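Local coordinates for takeout-like protein 1 (Epiphyas postvittana, PDB 3E8T) that probably acts as a carrier of hydrophobic ligands in insects, and holds ubiquinone-8 in a long internal tunnel, at residues Met16-Ala19 with Phe20-Leu24; Val193-Ala196 with Ala197-Lys200; Lys211-Ile214 with Ala215-Ala218. All coordinates share one frame; numbering follows the deposited sequence.

Interaction 1: Met16-Ala19 with Phe20-Leu24; sequences MTSA and FQQAL. With UQ8 (Ubiquinone-8), chain B.
Phe-20 presents one ring face to ubiquinone-8. The methyl C10 of the ligand lies over that face, 3.2 Å above its plane and toward the rim on the CE2 side. Atom C3 of the quinone head is also near, 3.4 Å from Phe-20 CE1. At the ring edge, close to its plane, sits the carbonyl carbon of Ala-19. Met-16 O comes in obliquely, 3.3 Å from Phe-20 CD1. The tip of Met-16 touches the same ring, with CE 3.8 Å from Phe-20 CE1. The methionine reaches it because its chain bends at chi2 (-68°) and chi3 (-83°).

These residues lie on helix 13-28, and the N-H of Phe-20 bonds to Met-16 O in the usual i to i+4 pattern. The N-H groups of Gln-21, Gln-22 and Ala-23 reach Thr-17 O, Ser-18 O and Ala-19 O in the same way. Met-16, Ala-19, Phe-20 and Ala-23 form the pocket-facing stripe of this amphipathic helix. Ala-19 CB packs tightly on the methoxy carbon C4M, at 3.2 Å, and Ala-23 CB is 3.3 Å from the quinone oxygen O5.

The polar residues face elsewhere. A water donates to Ser-18 OG and, in the conformer given, also to Gln-22 OE1, bridging one helical turn. Ser-18 OG also bonds to Glu-6. Gln-21 uses both ends of its amide on backbone atoms of strand 54-77, Ile-71 N and Ala-69 O.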
loop_
_atom_site.group_PDB
_atom_site.type_symbol
_atom_site.label_atom_id
_atom_site.label_comp_id
_atom_site.label_asym_id
_atom_site.label_seq_id
_atom_site.Cartn_x
_atom_site.Cartn_y
_atom_site.Cartn_z
ATOM N N MET A 16 15.600 -11.511 9.039
ATOM C CA MET A 16 14.667 -11.257 7.961
ATOM C C MET A 16 14.114 -9.842 7.967
ATOM O O MET A 16 13.895 -9.243 6.914
ATOM C CB MET A 16 13.533 -12.250 7.997
ATOM C CG MET A 16 13.968 -13.635 7.587
ATOM S SD MET A 16 14.399 -13.712 5.874
ATOM C CE MET A 16 12.795 -13.906 5.183
ATOM N N THR A 17 13.894 -9.334 9.166
ATOM C CA THR A 17 13.443 -7.971 9.325
ATOM C C THR A 17 14.466 -6.998 8.738
ATOM O O THR A 17 14.124 -6.117 7.936
ATOM C CB THR A 17 13.143 -7.658 10.807
ATOM O OG1 THR A 17 12.125 -8.554 11.292
ATOM C CG2 THR A 17 12.677 -6.206 10.983
ATOM N N SER A 18 15.749 -7.169 9.110
ATOM C CA SER A 18 16.791 -6.318 8.559
ATOM C C SER A 18 16.950 -6.518 7.041
ATOM O O SER A 18 17.228 -5.572 6.324
ATOM C CB SER A 18 18.117 -6.558 9.293
ATOM O OG SER A 18 19.187 -5.825 8.681
ATOM N N ALA A 19 16.844 -7.749 6.567
ATOM C CA ALA A 19 17.040 -8.042 5.136
ATOM C C ALA A 19 15.950 -7.340 4.331
ATOM O O ALA A 19 16.223 -6.751 3.308
ATOM C CB ALA A 19 17.042 -9.501 4.867
ATOM N N PHE A 20 14.709 -7.396 4.814
ATOM C CA PHE A 20 13.605 -6.733 4.107
ATOM C C PHE A 20 13.869 -5.227 4.150
ATOM O O PHE A 20 13.688 -4.515 3.131
ATOM C CB PHE A 20 12.260 -7.042 4.773
ATOM C CG PHE A 20 11.566 -8.302 4.285
ATOM C CD1 PHE A 20 12.239 -9.498 4.104
ATOM C CD2 PHE A 20 10.194 -8.278 3.988
ATOM C CE1 PHE A 20 11.603 -10.633 3.669
ATOM C CE2 PHE A 20 9.549 -9.438 3.558
ATOM C CZ PHE A 20 10.249 -10.609 3.394
ATOM N N GLN A 21 14.258 -4.723 5.308
ATOM C CA GLN A 21 14.537 -3.302 5.449
ATOM C C GLN A 21 15.612 -2.804 4.473
ATOM O O GLN A 21 15.468 -1.754 3.870
ATOM C CB GLN A 21 14.943 -2.962 6.874
ATOM C CG GLN A 21 15.128 -1.476 7.149
ATOM C CD GLN A 21 13.795 -0.764 7.118
ATOM O OE1 GLN A 21 13.092 -0.797 8.110
ATOM N NE2 GLN A 21 13.480 -0.085 6.017
ATOM N N GLN A 22 16.717 -3.534 4.332
ATOM C CA GLN A 22 17.830 -3.045 3.512
ATOM C C GLN A 22 17.562 -3.176 2.034
ATOM O O GLN A 22 18.114 -2.407 1.244
ATOM C CB GLN A 22 19.127 -3.754 3.864
ATOM C CG GLN A 22 19.603 -3.438 5.238
ATOM C CD GLN A 22 19.809 -1.961 5.453
ATOM O OE1 GLN A 22 19.058 -1.306 6.200
ATOM N NE2 GLN A 22 20.807 -1.412 4.773
ATOM N N ALA A 23 16.747 -4.149 1.663
ATOM C CA ALA A 23 16.362 -4.311 0.245
ATOM C C ALA A 23 15.242 -3.411 -0.229
ATOM O O ALA A 23 15.153 -3.109 -1.424
ATOM C CB ALA A 23 15.939 -5.716 0.017
ATOM N N LEU A 24 14.344 -3.073 0.680
ATOM C CA LEU A 24 13.152 -2.331 0.305
ATOM C C LEU A 24 13.421 -1.133 -0.602
ATOM O O LEU A 24 12.713 -0.998 -1.611
ATOM C CB LEU A 24 12.412 -1.890 1.581
ATOM C CG LEU A 24 11.207 -0.932 1.370
ATOM C CD1 LEU A 24 10.180 -1.764 0.761
ATOM C CD2 LEU A 24 10.760 -0.357 2.740
HETATM C C45 UQ8 B . -12.976 12.581 -1.207
HETATM C C44 UQ8 B . -13.456 12.093 0.162
HETATM C C46 UQ8 B . -14.358 13.138 0.763
HETATM C C43 UQ8 B . -12.318 11.768 1.112
HETATM C C42 UQ8 B . -11.226 10.941 0.417
HETATM C C41 UQ8 B . -11.752 9.537 0.147
HETATM C C39 UQ8 B . -10.699 8.508 0.499
HETATM C C40 UQ8 B . -10.204 7.491 -0.526
HETATM C C38 UQ8 B . -10.230 8.436 1.783
HETATM C C37 UQ8 B . -9.264 7.542 2.221
HETATM C C36 UQ8 B . -8.844 8.040 3.604
HETATM C C34 UQ8 B . -7.657 7.286 4.174
HETATM C C35 UQ8 B . -7.113 7.826 5.330
HETATM C C33 UQ8 B . -7.121 6.180 3.519
HETATM C C32 UQ8 B . -6.069 5.362 3.918
HETATM C C31 UQ8 B . -5.439 4.736 2.645
HETATM C C29 UQ8 B . -4.378 3.687 2.948
HETATM C C30 UQ8 B . -4.626 2.616 4.057
HETATM C C28 UQ8 B . -3.184 3.688 2.235
HETATM C C27 UQ8 B . -2.140 2.790 2.418
HETATM C C26 UQ8 B . -1.364 2.547 1.115
HETATM C C24 UQ8 B . -0.082 1.753 1.385
HETATM C C25 UQ8 B . 1.085 2.390 2.158
HETATM C C23 UQ8 B . 0.017 0.454 0.936
HETATM C C22 UQ8 B . 1.106 -0.411 1.082
HETATM C C21 UQ8 B . 0.759 -1.815 0.590
HETATM C C19 UQ8 B . 1.733 -2.914 1.016
HETATM C C20 UQ8 B . 1.239 -4.311 0.644
HETATM C C18 UQ8 B . 3.177 -2.656 0.565
HETATM C C17 UQ8 B . 4.097 -3.831 0.928
HETATM C C16 UQ8 B . 5.586 -3.444 0.942
HETATM C C14 UQ8 B . 6.425 -4.717 0.930
HETATM C C15 UQ8 B . 5.959 -5.926 1.763
HETATM C C13 UQ8 B . 7.581 -4.817 0.160
HETATM C C12 UQ8 B . 8.359 -5.971 0.109
HETATM C C11 UQ8 B . 9.846 -5.701 -0.199
HETATM C C9 UQ8 B . 10.747 -6.828 0.339
HETATM C C10 UQ8 B . 9.961 -8.116 0.639
HETATM C C8 UQ8 B . 11.867 -7.084 -0.665
HETATM C C7 UQ8 B . 11.730 -8.430 -1.384
HETATM C C6 UQ8 B . 12.292 -9.620 -0.569
HETATM C C1 UQ8 B . 11.557 -10.809 -0.498
HETATM C C1M UQ8 B . 10.334 -10.872 -1.165
HETATM C C2 UQ8 B . 12.016 -11.917 0.226
HETATM O O2 UQ8 B . 11.369 -12.966 0.284
HETATM C C3 UQ8 B . 13.232 -11.854 0.888
HETATM O O3 UQ8 B . 13.677 -12.934 1.590
HETATM C C3M UQ8 B . 14.368 -13.832 0.723
HETATM C C4 UQ8 B . 13.983 -10.686 0.842
HETATM O O4 UQ8 B . 15.179 -10.643 1.502
HETATM C C4M UQ8 B . 15.013 -11.019 2.877
HETATM C C5 UQ8 B . 13.516 -9.577 0.121
HETATM O O5 UQ8 B . 14.210 -8.557 0.090
HETATM O O HOH W 1 18.355 -3.093 8.046
#

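Interaction 2: Val193-Ala196 with Ala197-Lys200; sequences VMEA and AAKK. With UQ8 (Ubiquinone-8), chain B.
Glu-195 and Lys-199 meet one turn apart on helix 182-211, where Lys-199 N donates to Glu-195 O at 3.0 Å. Ala-198 N donates to Met-194 O at 2.8 Å, with an N-H...O angle of 165°. Ala-197 N makes a longer bond to Val-193 O, 3.3 Å, and a weak second one to Met-194 O. Met-194 O therefore takes two donors.

The charged side chains cross at about a right angle without pairing. Glu-195 OE2 lies 4.0 Å from Lys-199 CB, but the lysine NZ is 5.6 Å from OE2. Any attraction between them is probably modest. Glu-195 OE1 has a firmer partner in the hydroxyl of Tyr-146. The Lys-199 chain starts between its own N and carbonyl carbon (chi1 70°), which lays CG 3.3 Å from Glu-195 O. From there it runs extended. In the conformer given, the NZ of Lys-200 bonds to the backbone oxygen of Asp-43.

The apolar contacts are of two kinds, with the tail and with the sheet. Val-193 CG2 is tight against the isoprenoid methyl C40 at 3.1 Å, while CG1 faces C31 of the ubiquinone-8 tail. Met-194 touches the tail with CB, 4.0 Å from C30. The small Ala-196 and Ala-197 turn to strand 42-51, packing on Phe-47 and Leu-42 respectively. Ala-198 packs on Tyr-146 of strand 139-153, a strand that Met-194 also touches.

A long helix with curved antiparallel strands wrapped round it is the arrangement of the takeout and juvenile hormone binding protein family. Here sheet and helix together enclose a tunnel that holds the ubiquinone-8 tail.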
loop_
_atom_site.group_PDB
_atom_site.type_symbol
_atom_site.label_atom_id
_atom_site.label_comp_id
_atom_site.label_asym_id
_atom_site.label_seq_id
_atom_site.Cartn_x
_atom_site.Cartn_y
_atom_site.Cartn_z
ATOM N N VAL A 193 -8.551 2.058 -1.243
ATOM C CA VAL A 193 -7.320 2.741 -1.591
ATOM C C VAL A 193 -6.112 1.840 -1.318
ATOM O O VAL A 193 -5.223 1.657 -2.147
ATOM C CB VAL A 193 -7.249 4.078 -0.814
ATOM C CG1 VAL A 193 -5.955 4.836 -1.142
ATOM C CG2 VAL A 193 -8.493 4.916 -1.128
ATOM N N MET A 194 -6.108 1.216 -0.140
ATOM C CA MET A 194 -5.074 0.248 0.204
ATOM C C MET A 194 -5.009 -0.837 -0.868
ATOM O O MET A 194 -3.922 -1.235 -1.277
ATOM C CB MET A 194 -5.362 -0.394 1.571
ATOM C CG MET A 194 -4.410 -1.555 1.912
ATOM S SD MET A 194 -4.675 -2.178 3.584
ATOM C CE MET A 194 -6.312 -2.940 3.494
ATOM N N GLU A 195 -6.162 -1.345 -1.300
ATOM C CA GLU A 195 -6.186 -2.456 -2.265
ATOM C C GLU A 195 -5.625 -2.022 -3.598
ATOM O O GLU A 195 -4.963 -2.812 -4.301
ATOM C CB GLU A 195 -7.578 -3.025 -2.434
ATOM C CG GLU A 195 -7.712 -4.096 -3.522
ATOM C CD GLU A 195 -6.928 -5.431 -3.356
ATOM O OE1 GLU A 195 -6.023 -5.623 -2.487
ATOM O OE2 GLU A 195 -7.223 -6.327 -4.189
ATOM N N ALA A 196 -5.885 -0.788 -4.019
ATOM C CA ALA A 196 -5.376 -0.289 -5.322
ATOM C C ALA A 196 -3.847 -0.381 -5.294
ATOM O O ALA A 196 -3.184 -0.668 -6.302
ATOM C CB ALA A 196 -5.820 1.174 -5.538
ATOM N N ALA A 197 -3.278 -0.089 -4.137
ATOM C CA ALA A 197 -1.823 -0.170 -4.017
ATOM C C ALA A 197 -1.344 -1.600 -3.838
ATOM O O ALA A 197 -0.399 -2.040 -4.487
ATOM C CB ALA A 197 -1.357 0.689 -2.894
ATOM N N ALA A 198 -1.975 -2.310 -2.900
ATOM C CA ALA A 198 -1.500 -3.634 -2.533
ATOM C C ALA A 198 -1.535 -4.620 -3.691
ATOM O O ALA A 198 -0.655 -5.455 -3.838
ATOM C CB ALA A 198 -2.319 -4.180 -1.351
ATOM N N LYS A 199 -2.557 -4.543 -4.532
ATOM C CA LYS A 199 -2.641 -5.521 -5.610
ATOM C C LYS A 199 -1.458 -5.371 -6.567
ATOM O O LYS A 199 -0.891 -6.372 -7.036
ATOM C CB LYS A 199 -3.976 -5.408 -6.352
ATOM C CG LYS A 199 -4.179 -4.180 -7.195
ATOM C CD LYS A 199 -5.681 -4.078 -7.496
ATOM C CE LYS A 199 -6.018 -3.249 -8.681
ATOM N NZ LYS A 199 -7.508 -3.192 -8.833
ATOM N N LYS A 200 -1.027 -4.129 -6.805
ATOM C CA LYS A 200 0.110 -3.850 -7.678
ATOM C C LYS A 200 1.423 -4.270 -7.037
ATOM O O LYS A 200 2.284 -4.868 -7.689
ATOM C CB LYS A 200 0.159 -2.355 -8.018
ATOM C CG LYS A 200 1.199 -1.946 -9.038
ATOM C CD LYS A 200 0.727 -0.725 -9.795
ATOM C CE LYS A 200 1.744 -0.262 -10.808
ATOM N NZ LYS A 200 1.157 0.767 -11.733
HETATM C C45 UQ8 B . -12.976 12.581 -1.207
HETATM C C44 UQ8 B . -13.456 12.093 0.162
HETATM C C46 UQ8 B . -14.358 13.138 0.763
HETATM C C43 UQ8 B . -12.318 11.768 1.112
HETATM C C42 UQ8 B . -11.226 10.941 0.417
HETATM C C41 UQ8 B . -11.752 9.537 0.147
HETATM C C39 UQ8 B . -10.699 8.508 0.499
HETATM C C40 UQ8 B . -10.204 7.491 -0.526
HETATM C C38 UQ8 B . -10.230 8.436 1.783
HETATM C C37 UQ8 B . -9.264 7.542 2.221
HETATM C C36 UQ8 B . -8.844 8.040 3.604
HETATM C C34 UQ8 B . -7.657 7.286 4.174
HETATM C C35 UQ8 B . -7.113 7.826 5.330
HETATM C C33 UQ8 B . -7.121 6.180 3.519
HETATM C C32 UQ8 B . -6.069 5.362 3.918
HETATM C C31 UQ8 B . -5.439 4.736 2.645
HETATM C C29 UQ8 B . -4.378 3.687 2.948
HETATM C C30 UQ8 B . -4.626 2.616 4.057
HETATM C C28 UQ8 B . -3.184 3.688 2.235
HETATM C C27 UQ8 B . -2.140 2.790 2.418
HETATM C C26 UQ8 B . -1.364 2.547 1.115
HETATM C C24 UQ8 B . -0.082 1.753 1.385
HETATM C C25 UQ8 B . 1.085 2.390 2.158
HETATM C C23 UQ8 B . 0.017 0.454 0.936
HETATM C C22 UQ8 B . 1.106 -0.411 1.082
HETATM C C21 UQ8 B . 0.759 -1.815 0.590
HETATM C C19 UQ8 B . 1.733 -2.914 1.016
HETATM C C20 UQ8 B . 1.239 -4.311 0.644
HETATM C C18 UQ8 B . 3.177 -2.656 0.565
HETATM C C17 UQ8 B . 4.097 -3.831 0.928
HETATM C C16 UQ8 B . 5.586 -3.444 0.942
HETATM C C14 UQ8 B . 6.425 -4.717 0.930
HETATM C C15 UQ8 B . 5.959 -5.926 1.763
HETATM C C13 UQ8 B . 7.581 -4.817 0.160
HETATM C C12 UQ8 B . 8.359 -5.971 0.109
HETATM C C11 UQ8 B . 9.846 -5.701 -0.199
HETATM C C9 UQ8 B . 10.747 -6.828 0.339
HETATM C C10 UQ8 B . 9.961 -8.116 0.639
HETATM C C8 UQ8 B . 11.867 -7.084 -0.665
HETATM C C7 UQ8 B . 11.730 -8.430 -1.384
HETATM C C6 UQ8 B . 12.292 -9.620 -0.569
HETATM C C1 UQ8 B . 11.557 -10.809 -0.498
HETATM C C1M UQ8 B . 10.334 -10.872 -1.165
HETATM C C2 UQ8 B . 12.016 -11.917 0.226
HETATM O O2 UQ8 B . 11.369 -12.966 0.284
HETATM C C3 UQ8 B . 13.232 -11.854 0.888
HETATM O O3 UQ8 B . 13.677 -12.934 1.590
HETATM C C3M UQ8 B . 14.368 -13.832 0.723
HETATM C C4 UQ8 B . 13.983 -10.686 0.842
HETATM O O4 UQ8 B . 15.179 -10.643 1.502
HETATM C C4M UQ8 B . 15.013 -11.019 2.877
HETATM C C5 UQ8 B . 13.516 -9.577 0.121
HETATM O O5 UQ8 B . 14.210 -8.557 0.090
#

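Interaction 3: Lys211-Ile214 with Ala215-Ala218; sequences KVPI and AEIA. With UQ8 (Ubiquinone-8), chain B.
Ile-217 packs on both Val-212 and Ile-214, and its other side meets the quinone head of ubiquinone-8. Its CB is 4.0 Å from the methoxy carbon C3M. One branch, CG2, goes to Val-212 and lies 3.9 Å from CG1 of that residue. The other branch, CG1, stands between the backbone N and the carbonyl carbon (chi1 61°). This places it 3.4 Å from C3M, and also 4.0 Å from Ile-214 CD1. The chain then runs on to CD1, which ends against the same methoxy carbon, again at 3.4 Å. The isoleucine thus links the turn to the ligand. Its side chain crosses those of Val-212 and Ile-214 at about right angles. Ile-214 CD1 also touches the CB of Ala-218.

The backbone makes a short, weakly bonded helical turn with i to i+3 bonds. Glu-216 N donates to Pro-213 O at 2.9 Å, and Ile-217 N donates to Ile-214 O. A weak i to i+4 bond from Ala-218 N reaches the same Ile-214 O. On the outer side, the extended chain of Glu-216 lies across the proline ring, with OE2 3.6 Å from Pro-213 CG. This is a van der Waals contact.

The short helix 214-217 follows the long helix 182-211 and packs at the quinone end of the tunnel. Ile-214 leans on Asp-139 and Val-141 of strand 139-153, and its backbone is hydrogen-bonded to Asp-139. Ile-217 touches Val-5 and Ala-218 touches Leu-10, so the C-terminal turn adjoins the N-terminal segment that leads into helix 13-28.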
loop_
_atom_site.group_PDB
_atom_site.type_symbol
_atom_site.label_atom_id
_atom_site.label_comp_id
_atom_site.label_asym_id
_atom_site.label_seq_id
_atom_site.Cartn_x
_atom_site.Cartn_y
_atom_site.Cartn_z
ATOM N N LYS A 211 11.289 -15.316 -10.237
ATOM C CA LYS A 211 12.412 -15.325 -11.167
ATOM C C LYS A 211 13.773 -15.294 -10.502
ATOM O O LYS A 211 14.771 -15.480 -11.210
ATOM C CB LYS A 211 12.292 -14.176 -12.167
ATOM C CG LYS A 211 12.672 -12.800 -11.656
ATOM C CD LYS A 211 12.125 -11.621 -12.486
ATOM C CE LYS A 211 12.605 -11.664 -13.923
ATOM N NZ LYS A 211 14.124 -11.577 -14.078
ATOM N N VAL A 212 13.843 -15.160 -9.177
ATOM C CA VAL A 212 15.097 -15.148 -8.434
ATOM C C VAL A 212 15.140 -16.418 -7.585
ATOM O O VAL A 212 14.288 -16.627 -6.749
ATOM C CB VAL A 212 15.261 -13.899 -7.572
ATOM C CG1 VAL A 212 16.588 -13.961 -6.858
ATOM C CG2 VAL A 212 15.214 -12.636 -8.467
ATOM N N PRO A 213 16.129 -17.313 -7.809
ATOM C CA PRO A 213 16.187 -18.540 -7.026
ATOM C C PRO A 213 16.239 -18.213 -5.548
ATOM O O PRO A 213 16.947 -17.293 -5.146
ATOM C CB PRO A 213 17.493 -19.185 -7.484
ATOM C CG PRO A 213 17.759 -18.606 -8.822
ATOM C CD PRO A 213 17.214 -17.223 -8.797
ATOM N N ILE A 214 15.500 -18.947 -4.745
ATOM C CA ILE A 214 15.427 -18.649 -3.328
ATOM C C ILE A 214 16.807 -18.778 -2.688
ATOM O O ILE A 214 17.130 -18.041 -1.757
ATOM C CB ILE A 214 14.315 -19.464 -2.624
ATOM C CG1 ILE A 214 14.119 -19.014 -1.176
ATOM C CG2 ILE A 214 14.606 -20.937 -2.659
ATOM C CD1 ILE A 214 13.726 -17.543 -1.040
ATOM N N ALA A 215 17.641 -19.665 -3.217
ATOM C CA ALA A 215 18.985 -19.842 -2.693
ATOM C C ALA A 215 19.858 -18.603 -2.860
ATOM O O ALA A 215 20.864 -18.471 -2.153
ATOM C CB ALA A 215 19.661 -21.041 -3.371
ATOM N N GLU A 216 19.526 -17.720 -3.791
ATOM C CA GLU A 216 20.315 -16.500 -4.043
ATOM C C GLU A 216 20.025 -15.400 -3.044
ATOM O O GLU A 216 20.837 -14.470 -2.884
ATOM C CB GLU A 216 20.074 -15.959 -5.460
ATOM C CG GLU A 216 20.755 -16.784 -6.567
ATOM C CD GLU A 216 20.660 -16.149 -7.962
ATOM O OE1 GLU A 216 20.347 -14.939 -8.081
ATOM O OE2 GLU A 216 20.913 -16.874 -8.952
ATOM N N ILE A 217 18.892 -15.486 -2.350
ATOM C CA ILE A 217 18.497 -14.425 -1.429
ATOM C C ILE A 217 18.212 -14.900 -0.018
ATOM O O ILE A 217 17.861 -14.087 0.829
ATOM C CB ILE A 217 17.308 -13.627 -1.960
ATOM C CG1 ILE A 217 16.082 -14.514 -2.155
ATOM C CG2 ILE A 217 17.673 -12.906 -3.292
ATOM C CD1 ILE A 217 14.856 -13.752 -2.599
ATOM N N ALA A 218 18.362 -16.188 0.245
ATOM C CA ALA A 218 18.126 -16.775 1.562
ATOM C C ALA A 218 18.920 -18.053 1.720
ATOM O O ALA A 218 19.418 -18.599 0.733
ATOM C CB ALA A 218 16.648 -17.034 1.803
HETATM C C45 UQ8 B . -12.976 12.581 -1.207
HETATM C C44 UQ8 B . -13.456 12.093 0.162
HETATM C C46 UQ8 B . -14.358 13.138 0.763
HETATM C C43 UQ8 B . -12.318 11.768 1.112
HETATM C C42 UQ8 B . -11.226 10.941 0.417
HETATM C C41 UQ8 B . -11.752 9.537 0.147
HETATM C C39 UQ8 B . -10.699 8.508 0.499
HETATM C C40 UQ8 B . -10.204 7.491 -0.526
HETATM C C38 UQ8 B . -10.230 8.436 1.783
HETATM C C37 UQ8 B . -9.264 7.542 2.221
HETATM C C36 UQ8 B . -8.844 8.040 3.604
HETATM C C34 UQ8 B . -7.657 7.286 4.174
HETATM C C35 UQ8 B . -7.113 7.826 5.330
HETATM C C33 UQ8 B . -7.121 6.180 3.519
HETATM C C32 UQ8 B . -6.069 5.362 3.918
HETATM C C31 UQ8 B . -5.439 4.736 2.645
HETATM C C29 UQ8 B . -4.378 3.687 2.948
HETATM C C30 UQ8 B . -4.626 2.616 4.057
HETATM C C28 UQ8 B . -3.184 3.688 2.235
HETATM C C27 UQ8 B . -2.140 2.790 2.418
HETATM C C26 UQ8 B . -1.364 2.547 1.115
HETATM C C24 UQ8 B . -0.082 1.753 1.385
HETATM C C25 UQ8 B . 1.085 2.390 2.158
HETATM C C23 UQ8 B . 0.017 0.454 0.936
HETATM C C22 UQ8 B . 1.106 -0.411 1.082
HETATM C C21 UQ8 B . 0.759 -1.815 0.590
HETATM C C19 UQ8 B . 1.733 -2.914 1.016
HETATM C C20 UQ8 B . 1.239 -4.311 0.644
HETATM C C18 UQ8 B . 3.177 -2.656 0.565
HETATM C C17 UQ8 B . 4.097 -3.831 0.928
HETATM C C16 UQ8 B . 5.586 -3.444 0.942
HETATM C C14 UQ8 B . 6.425 -4.717 0.930
HETATM C C15 UQ8 B . 5.959 -5.926 1.763
HETATM C C13 UQ8 B . 7.581 -4.817 0.160
HETATM C C12 UQ8 B . 8.359 -5.971 0.109
HETATM C C11 UQ8 B . 9.846 -5.701 -0.199
HETATM C C9 UQ8 B . 10.747 -6.828 0.339
HETATM C C10 UQ8 B . 9.961 -8.116 0.639
HETATM C C8 UQ8 B . 11.867 -7.084 -0.665
HETATM C C7 UQ8 B . 11.730 -8.430 -1.384
HETATM C C6 UQ8 B . 12.292 -9.620 -0.569
HETATM C C1 UQ8 B . 11.557 -10.809 -0.498
HETATM C C1M UQ8 B . 10.334 -10.872 -1.165
HETATM C C2 UQ8 B . 12.016 -11.917 0.226
HETATM O O2 UQ8 B . 11.369 -12.966 0.284
HETATM C C3 UQ8 B . 13.232 -11.854 0.888
HETATM O O3 UQ8 B . 13.677 -12.934 1.590
HETATM C C3M UQ8 B . 14.368 -13.832 0.723
HETATM C C4 UQ8 B . 13.983 -10.686 0.842
HETATM O O4 UQ8 B . 15.179 -10.643 1.502
HETATM C C4M UQ8 B . 15.013 -11.019 2.877
HETATM C C5 UQ8 B . 13.516 -9.577 0.121
HETATM O O5 UQ8 B . 14.210 -8.557 0.090
#

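In the fold
The three contacts follow one another along the chain and all touch the same ubiquinone-8. Interaction 1 is on helix 13-28, interaction 2 is near the middle of helix 182-211, and interaction 3 is on the short helix 214-217 that follows it. Interactions 1 and 3 are neighbours, with centres about 15 Å apart and nearest atoms about 6 Å apart, and both meet the quinone head. Interaction 2 lies beside the isoprenoid tail; its centre is about 21 Å from that of interaction 1 and about 26 Å from that of interaction 3. Residues from near both ends of the chain thus meet at the quinone head, while the central helix lines the tunnel, consistent with a carrier of long hydrophobic ligands.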